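Local coordinates for insect group II chitinase (Ostrinia furnacalis, PDB 5Y2A) that hydrolyses the beta-1,4 glycosidic bonds of chitin as the second catalytic domain of an insect group II chitinase of family GH18, at the interface of chains A and B. Coordinates in Å, arbitrary orientation; residue numbers count along the deposited sequence, not the author numbering. Chains: chain A/B, insect group II chitinase.

Contact 1: the interface of chains A and B. Residues chain A 15-17, 277; chain B 15, 52-55, 59.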
# COMPACT_ATOMS: atom_id res chain seq x y z
N TYR A 15 2.79 12.48 8.75
CA TYR A 15 1.74 12.56 7.72
C TYR A 15 0.50 11.79 8.16
O TYR A 15 0.03 10.87 7.50
CB TYR A 15 2.27 12.03 6.39
CG TYR A 15 3.50 12.73 5.86
CD1 TYR A 15 3.41 14.00 5.32
CD2 TYR A 15 4.74 12.11 5.87
CE1 TYR A 15 4.51 14.65 4.83
CE2 TYR A 15 5.86 12.76 5.37
CZ TYR A 15 5.74 14.04 4.85
OH TYR A 15 6.82 14.70 4.35
N ARG A 16 -0.01 12.17 9.32
CA ARG A 16 -1.08 11.44 9.98
C ARG A 16 -2.09 12.42 10.54
O ARG A 16 -1.71 13.53 10.94
CB ARG A 16 -0.52 10.58 11.12
CG ARG A 16 -0.92 9.14 11.06
CD ARG A 16 -0.03 8.30 11.95
NE ARG A 16 0.84 7.45 11.16
CZ ARG A 16 1.71 6.59 11.68
NH1 ARG A 16 1.80 6.45 12.99
NH2 ARG A 16 2.47 5.85 10.88
N PRO A 17 -3.37 12.04 10.64
CA PRO A 17 -4.36 12.96 11.18
C PRO A 17 -3.95 13.36 12.59
O PRO A 17 -3.29 12.60 13.30
CB PRO A 17 -5.66 12.14 11.18
CG PRO A 17 -5.45 11.10 10.11
CD PRO A 17 -3.98 10.79 10.12
N ARG A 277 -4.60 4.31 8.55
CA ARG A 277 -5.08 4.31 7.16
C ARG A 277 -4.40 3.23 6.31
O ARG A 277 -3.98 3.47 5.18
CB ARG A 277 -4.87 5.69 6.53
CG ARG A 277 -5.50 6.82 7.31
CD ARG A 277 -4.86 8.14 6.92
NE ARG A 277 -3.53 8.14 7.52
CZ ARG A 277 -2.49 8.88 7.13
NH1 ARG A 277 -2.60 9.73 6.12
NH2 ARG A 277 -1.33 8.74 7.76
N TYR B 15 1.63 10.18 -2.16
CA TYR B 15 2.70 9.55 -1.40
C TYR B 15 3.81 8.96 -2.27
O TYR B 15 4.77 8.41 -1.73
CB TYR B 15 2.11 8.45 -0.49
CG TYR B 15 1.10 8.98 0.52
CD1 TYR B 15 1.53 9.63 1.67
CD2 TYR B 15 -0.26 8.83 0.32
CE1 TYR B 15 0.62 10.12 2.61
CE2 TYR B 15 -1.19 9.32 1.25
CZ TYR B 15 -0.73 9.96 2.39
OH TYR B 15 -1.63 10.44 3.31
N HIS B 52 -11.20 8.28 3.31
CA HIS B 52 -10.26 7.22 3.48
C HIS B 52 -8.92 7.74 3.99
O HIS B 52 -8.09 6.99 4.37
CB HIS B 52 -10.04 6.39 2.21
CG HIS B 52 -9.16 7.05 1.19
ND1 HIS B 52 -8.46 6.35 0.23
CD2 HIS B 52 -8.88 8.35 0.97
CE1 HIS B 52 -7.78 7.18 -0.52
NE2 HIS B 52 -8.03 8.40 -0.11
N ASP B 53 -8.72 9.04 3.99
CA ASP B 53 -7.45 9.66 4.39
C ASP B 53 -7.81 11.04 4.95
O ASP B 53 -7.81 12.04 4.23
CB ASP B 53 -6.48 9.76 3.23
CG ASP B 53 -5.07 10.19 3.66
OD1 ASP B 53 -4.91 10.77 4.76
OD2 ASP B 53 -4.12 9.94 2.89
N ILE B 54 -8.13 11.07 6.25
CA ILE B 54 -8.54 12.31 6.89
C ILE B 54 -7.45 13.37 6.75
O ILE B 54 -7.73 14.55 6.54
CB ILE B 54 -8.88 12.06 8.38
CG1 ILE B 54 -10.10 11.15 8.50
CG2 ILE B 54 -9.09 13.36 9.12
CD1 ILE B 54 -11.38 11.79 8.05
N TRP B 55 -6.18 12.95 6.85
CA TRP B 55 -5.08 13.91 6.84
C TRP B 55 -4.97 14.63 5.50
O TRP B 55 -4.83 15.86 5.45
CB TRP B 55 -3.77 13.19 7.18
CG TRP B 55 -2.62 14.14 7.21
CD1 TRP B 55 -2.31 15.03 8.20
CD2 TRP B 55 -1.65 14.32 6.19
NE1 TRP B 55 -1.19 15.75 7.85
CE2 TRP B 55 -0.76 15.33 6.62
CE3 TRP B 55 -1.42 13.71 4.95
CZ2 TRP B 55 0.31 15.75 5.86
CZ3 TRP B 55 -0.35 14.14 4.19
CH2 TRP B 55 0.50 15.15 4.64
N GLU B 59 -8.05 17.41 6.69
CA GLU B 59 -7.14 18.32 7.39
C GLU B 59 -6.37 19.20 6.42
O GLU B 59 -6.22 20.40 6.66
CB GLU B 59 -6.17 17.53 8.28
CG GLU B 59 -6.83 16.98 9.52
CD GLU B 59 -5.84 16.33 10.48
OE1 GLU B 59 -4.63 16.41 10.24
OE2 GLU B 59 -6.30 15.74 11.49
O HOH W 1 -1.79 16.19 11.30
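Two copies of a GH18 chitinase catalytic domain, a TIM barrel by family, meet here, perhaps only through crystal packing, by chain A loops and by helix 54-59 of chain B with the loop residues around it. The tight part is built on B:Trp55, whose CG lies anti to the backbone N (chi1 -179°) and so sends the indole out to chain A. One indole face lies against the A:Tyr15 backbone, whose CA is 3.9 Å from the centroid of the B:Trp55 six-membered ring. The side chains run alongside, yet the rings meet edge to face at 77°. A:Pro17 crosses the tryptophan at about a right angle, its CD 3.8 Å from CB of B:Trp55; a rigid, apolar ring suits this spot. An alanine in place of B:Trp55 would lose the indole and would probably leave the A:Tyr15 main chain and ring poorly packed. Beside it, A:Arg277 bends at chi3 (-73°) so that its flat guanidinium, rich in N-H donors, serves both chains: NH2 donates to a lone pair of A:Tyr15 O, and NH1 gives a hydrogen bond and salt bridge of 2.9 Å to B:Asp53 OD1, met from above the carboxylate plane. B:Tyr15 OH donates to the syn lone pair of B:Asp53 OD2 at 2.6 Å, steadying the carboxylate. The looser, watery rim is at B:Glu59: water 1 lies 2.7 Å from A:Arg16 O and also joins B:Glu59 OE1.

Contact 2: the interface of chains A and B. Residues chain A 267, 271, 313-315; chain B 44, 87-88.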
# COMPACT_ATOMS: atom_id res chain seq x y z
N TYR A 267 -10.56 -13.31 4.29
CA TYR A 267 -10.64 -12.91 2.90
C TYR A 267 -9.98 -11.57 2.60
O TYR A 267 -9.85 -11.22 1.42
CB TYR A 267 -12.12 -12.85 2.46
CG TYR A 267 -12.94 -11.79 3.17
CD1 TYR A 267 -13.00 -10.49 2.68
CD2 TYR A 267 -13.65 -12.09 4.32
CE1 TYR A 267 -13.74 -9.52 3.32
CE2 TYR A 267 -14.40 -11.12 4.97
CZ TYR A 267 -14.45 -9.84 4.46
OH TYR A 267 -15.19 -8.87 5.10
N GLU A 271 -10.54 -3.62 8.08
CA GLU A 271 -10.81 -2.21 7.79
C GLU A 271 -9.70 -1.32 8.34
O GLU A 271 -9.18 -1.56 9.44
CB GLU A 271 -12.15 -1.79 8.42
CG GLU A 271 -13.40 -2.40 7.82
CD GLU A 271 -13.72 -1.85 6.43
OE1 GLU A 271 -13.59 -0.63 6.25
OE2 GLU A 271 -14.09 -2.64 5.54
N ASP A 313 -17.86 -8.04 14.70
CA ASP A 313 -18.42 -8.52 13.43
C ASP A 313 -17.39 -9.48 12.83
O ASP A 313 -16.91 -10.38 13.55
CB ASP A 313 -18.81 -7.35 12.56
CG ASP A 313 -19.57 -7.78 11.32
OD1 ASP A 313 -20.77 -8.10 11.43
OD2 ASP A 313 -18.94 -7.87 10.25
N ASP A 314 -16.98 -9.31 11.56
CA ASP A 314 -15.98 -10.16 10.96
C ASP A 314 -14.56 -9.58 11.07
O ASP A 314 -13.65 -10.06 10.38
CB ASP A 314 -16.33 -10.48 9.49
CG ASP A 314 -16.24 -9.26 8.57
OD1 ASP A 314 -15.99 -8.13 9.03
OD2 ASP A 314 -16.44 -9.44 7.36
N GLN A 315 -14.37 -8.59 11.94
CA GLN A 315 -13.05 -7.97 12.12
C GLN A 315 -12.31 -8.66 13.25
O GLN A 315 -12.92 -9.10 14.24
CB GLN A 315 -13.19 -6.48 12.42
CG GLN A 315 -13.85 -5.66 11.32
CD GLN A 315 -13.07 -5.75 10.02
OE1 GLN A 315 -12.00 -5.15 9.88
NE2 GLN A 315 -13.60 -6.51 9.06
N LYS B 44 -17.89 0.71 7.55
CA LYS B 44 -18.45 -0.63 7.75
C LYS B 44 -19.60 -0.61 8.74
O LYS B 44 -20.63 -1.27 8.53
CB LYS B 44 -17.35 -1.59 8.20
CG LYS B 44 -17.84 -3.01 8.44
CD LYS B 44 -16.81 -3.85 9.16
CE LYS B 44 -17.22 -5.31 9.17
NZ LYS B 44 -17.21 -5.90 7.80
N ALA B 87 -13.93 -5.66 -0.87
CA ALA B 87 -13.90 -6.98 -0.25
C ALA B 87 -14.98 -7.07 0.82
O ALA B 87 -15.22 -6.13 1.57
CB ALA B 87 -12.52 -7.26 0.35
N GLY B 88 -15.63 -8.22 0.89
CA GLY B 88 -16.62 -8.42 1.93
C GLY B 88 -17.98 -7.87 1.58
O GLY B 88 -18.24 -7.41 0.46
O HOH W 2 -15.05 1.00 7.56
O HOH W 3 -15.60 -4.71 6.08
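A pocket of acidic and amide side chains, made by chain A loops and the start of strand 315-318 in this GH18 domain, receives one long lysine from a loop of chain B. B:Lys44 leaves its backbone with CG anti to N (chi1 180°), runs extended, and turns only at chi4 (66°), so that the ammonium swings into the acidic group. Its NZ makes a hydrogen bond and salt bridge of 2.8 Å to the carboxylate oxygen A:Asp314 OD1, arriving from above the carboxylate plane. A:Asp313 adds a longer salt bridge, OD2 to B:Lys44 NZ 3.6 Å, and the paired negative charges would be expected to stabilise the lysine's charged form.

The acceptor is held from its own side. A:Gln315 NE2 gives A:Asp314 OD1 a second hydrogen bond, fairly straight (163° at H). The phenol A:Tyr267 OH donates to A:Asp314 OD2 at 2.6 Å. The same glutamine takes the backbone N of A:Glu271 at its OE1, 2.8 Å away, so an amide, with both a donor and an acceptor, ties the loop of A:Glu271 to the start of strand 315-318. A:Glu271 crosses the lysine stem obliquely, touches it at CG and also reaches it through water: OE2 and B:Lys44 NZ share water 3, and OE1 and the lysine backbone N share water 2. At the flank, B:Gly88 lacks a side chain, so its CA can come close to the A:Tyr267 ring, off the ring plane and 3.4 Å from CE1, while B:Ala87 CB lies at the ring edge. The site thus joins two copies in the deposited assembly by burying a lysine among acids, a pairing that may belong to the crystal.

Contact 1 and contact 2 lie about 21 Å apart, measured between the centres of their C-alpha atoms, on one A-B interface, and they have no residue in common. Chain A supplies loops to both, with A:Glu271 and A:Arg277 only six positions apart in sequence, so a single stretch of chain runs between the two. Chain B gives helix 54-59 and nearby loops to contact 1, and separate loops to contact 2. Charges cross in opposite senses, arginine from A in one and lysine from B in the other. The interface is not an exact two-fold; separated points of attachment would probably limit rocking.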